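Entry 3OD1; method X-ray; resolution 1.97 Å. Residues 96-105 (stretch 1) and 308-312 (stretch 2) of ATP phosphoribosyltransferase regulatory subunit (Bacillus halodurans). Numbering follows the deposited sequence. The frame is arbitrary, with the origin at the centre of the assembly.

Stretch 1, residues 96-105: SLKDRAYPLR
Stretch 2 308-312: HRPAQ

The contact centres on Arg309, whose guanidinium reaches into a turn of stretch 1. The shortest bond runs from Arg309 NH2 to Arg100 O, 2.7 Å and nearly straight at 167°. Arg309 NH1 makes two weak hydrogen bonds, to Leu97 O at 3.0 Å and to Arg100 O at 3.3 Å. Leu97 to Arg100 form a type I beta turn, closed by Arg100 N to Leu97 O at 3.0 Å, and the carbonyls of its two end residues are the acceptors. Lys98 and Asp99 occupy its corners, with phi/psi of -62/-28 and -92/6. A water accepts from Tyr102 N at 3.0 Å and from Arg309 NH2 at 3.1 Å.

Arg309 has an extended side chain, chi1 to chi3 all t (-164°, -176°, 169°), and its CA-to-CB bond points toward stretch 1. Its backbone is at -133/66. The guanidinium lies flat on Tyr102, with centres 3.9 Å apart and planes at 16°. Arg309 CZ is 3.9 Å from the Tyr102 ring centroid, a cation-pi contact. Lys98 O lies over the opposite face of the guanidinium, while Leu97 O and Arg100 O lie at its edge. Arginine suits this place: its flat cation can stack and donate in its plane at once.

The CA-to-CB bond of Tyr102 also points toward stretch 2, with chi1 m (-72°) and chi2 146°. Its OH donates to Arg309 O at 3.1 Å, so ring and hydroxyl both engage the same residue. Tyr102 CE1 packs against Ala311 CB at 3.3 Å, where the small methyl fits close to the ring. The CA-to-CB bond of Pro310 points away.

In register, Lys98 CA is 8.0 Å from Arg309 CA, and Tyr102 pairs with Ala311. Stretch 2 is irregular; stretch 1 passes a cis peptide before Pro103 and enters a strand at Leu104. The contact buries 298 Å² in total, mostly on Arg309 and Tyr102.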

# COMPACT_ATOMS: atom_id res chain seq x y z
N SER B 96 -5.98 -17.70 10.78
CA SER B 96 -4.71 -17.98 10.09
C SER B 96 -3.55 -18.24 11.05
O SER B 96 -2.68 -19.07 10.78
CB SER B 96 -4.33 -16.79 9.18
OG SER B 96 -5.28 -16.54 8.14
N LEU B 97 -3.52 -17.52 12.16
CA LEU B 97 -2.42 -17.60 13.10
C LEU B 97 -2.84 -18.23 14.41
O LEU B 97 -2.21 -17.98 15.43
CB LEU B 97 -1.86 -16.21 13.40
CG LEU B 97 -1.34 -15.32 12.27
CD1 LEU B 97 -1.00 -13.93 12.81
CD2 LEU B 97 -0.14 -15.96 11.59
N LYS B 98 -3.91 -19.03 14.40
CA LYS B 98 -4.45 -19.57 15.64
C LYS B 98 -3.44 -20.47 16.35
O LYS B 98 -3.46 -20.58 17.58
CB LYS B 98 -5.77 -20.31 15.41
CG LYS B 98 -5.72 -21.44 14.40
CD LYS B 98 -7.08 -22.13 14.33
CE LYS B 98 -7.31 -22.80 12.98
NZ LYS B 98 -7.59 -21.82 11.89
N ASP B 99 -2.56 -21.09 15.57
CA ASP B 99 -1.56 -21.98 16.12
C ASP B 99 -0.23 -21.29 16.47
O ASP B 99 0.74 -21.94 16.85
CB ASP B 99 -1.34 -23.18 15.19
CG ASP B 99 -2.45 -24.20 15.30
OD1 ASP B 99 -2.72 -24.67 16.43
OD2 ASP B 99 -3.07 -24.53 14.26
N ARG B 100 -0.20 -19.97 16.34
CA ARG B 100 0.92 -19.21 16.87
C ARG B 100 0.58 -18.75 18.28
O ARG B 100 -0.40 -18.03 18.48
CB ARG B 100 1.26 -18.03 15.95
CG ARG B 100 1.30 -18.40 14.48
CD ARG B 100 2.32 -17.57 13.71
NE ARG B 100 2.26 -17.85 12.27
CZ ARG B 100 3.02 -17.26 11.36
NH1 ARG B 100 3.92 -16.34 11.72
NH2 ARG B 100 2.89 -17.58 10.07
N ALA B 101 1.38 -19.19 19.25
CA ALA B 101 1.11 -18.92 20.66
C ALA B 101 1.31 -17.45 21.02
O ALA B 101 2.17 -16.77 20.47
CB ALA B 101 1.99 -19.81 21.55
N TYR B 102 0.50 -16.98 21.97
CA TYR B 102 0.63 -15.62 22.48
C TYR B 102 1.93 -15.51 23.26
O TYR B 102 2.42 -16.52 23.77
CB TYR B 102 -0.56 -15.25 23.36
CG TYR B 102 -1.87 -15.04 22.62
CD1 TYR B 102 -3.09 -15.38 23.21
CD2 TYR B 102 -1.90 -14.48 21.34
CE1 TYR B 102 -4.30 -15.18 22.55
CE2 TYR B 102 -3.11 -14.29 20.66
CZ TYR B 102 -4.31 -14.64 21.28
OH TYR B 102 -5.52 -14.45 20.64
N PRO B 103 2.49 -14.29 23.37
CA PRO B 103 1.97 -13.06 22.76
C PRO B 103 2.40 -12.88 21.30
O PRO B 103 3.48 -13.31 20.90
CB PRO B 103 2.59 -11.95 23.61
CG PRO B 103 3.38 -12.63 24.69
CD PRO B 103 3.67 -14.00 24.20
N LEU B 104 1.55 -12.21 20.53
CA LEU B 104 1.86 -11.88 19.15
C LEU B 104 2.10 -10.39 19.00
O LEU B 104 1.39 -9.56 19.59
CB LEU B 104 0.72 -12.32 18.25
CG LEU B 104 0.64 -13.83 18.03
CD1 LEU B 104 -0.74 -14.23 17.56
CD2 LEU B 104 1.72 -14.25 17.04
N ARG B 105 3.11 -10.06 18.21
CA ARG B 105 3.48 -8.68 17.93
C ARG B 105 3.41 -8.47 16.43
O ARG B 105 4.25 -8.97 15.67
CB ARG B 105 4.88 -8.38 18.46
CG ARG B 105 4.93 -8.22 19.99
CD ARG B 105 6.33 -8.14 20.50
NE ARG B 105 6.34 -7.75 21.90
CZ ARG B 105 6.18 -8.59 22.91
NH1 ARG B 105 6.01 -9.89 22.68
NH2 ARG B 105 6.18 -8.14 24.16
N HIS B 308 -13.39 -15.48 19.15
CA HIS B 308 -13.30 -16.77 19.82
C HIS B 308 -11.88 -17.20 20.17
O HIS B 308 -11.61 -18.39 20.33
CB HIS B 308 -14.03 -17.85 19.02
CG HIS B 308 -15.40 -17.44 18.59
ND1 HIS B 308 -15.75 -17.28 17.27
CD2 HIS B 308 -16.50 -17.11 19.32
CE1 HIS B 308 -17.01 -16.89 17.20
NE2 HIS B 308 -17.49 -16.78 18.42
N ARG B 309 -10.99 -16.23 20.30
CA ARG B 309 -9.66 -16.50 20.86
C ARG B 309 -9.32 -15.45 21.92
O ARG B 309 -8.39 -14.65 21.73
CB ARG B 309 -8.58 -16.53 19.78
CG ARG B 309 -7.30 -17.19 20.27
CD ARG B 309 -6.16 -17.16 19.26
NE ARG B 309 -4.91 -17.57 19.90
CZ ARG B 309 -3.73 -17.63 19.30
NH1 ARG B 309 -3.60 -17.30 18.03
NH2 ARG B 309 -2.66 -18.02 20.00
N PRO B 310 -10.07 -15.45 23.03
CA PRO B 310 -9.97 -14.38 24.03
C PRO B 310 -8.52 -14.08 24.36
O PRO B 310 -7.72 -15.00 24.55
CB PRO B 310 -10.66 -14.97 25.26
CG PRO B 310 -11.59 -16.00 24.72
CD PRO B 310 -10.93 -16.56 23.49
N ALA B 311 -8.19 -12.79 24.44
CA ALA B 311 -6.88 -12.36 24.90
C ALA B 311 -6.95 -10.90 25.27
O ALA B 311 -7.79 -10.17 24.76
CB ALA B 311 -5.83 -12.58 23.83
N GLN B 312 -6.07 -10.49 26.18
CA GLN B 312 -5.84 -9.08 26.42
C GLN B 312 -5.07 -8.56 25.21
O GLN B 312 -4.39 -9.33 24.53
CB GLN B 312 -5.04 -8.88 27.72
CG GLN B 312 -5.62 -9.64 28.91
CD GLN B 312 -4.77 -9.50 30.16
OE1 GLN B 312 -4.81 -8.47 30.84
NE2 GLN B 312 -4.00 -10.54 30.49
O HOH W 1 -1.49 -19.09 22.67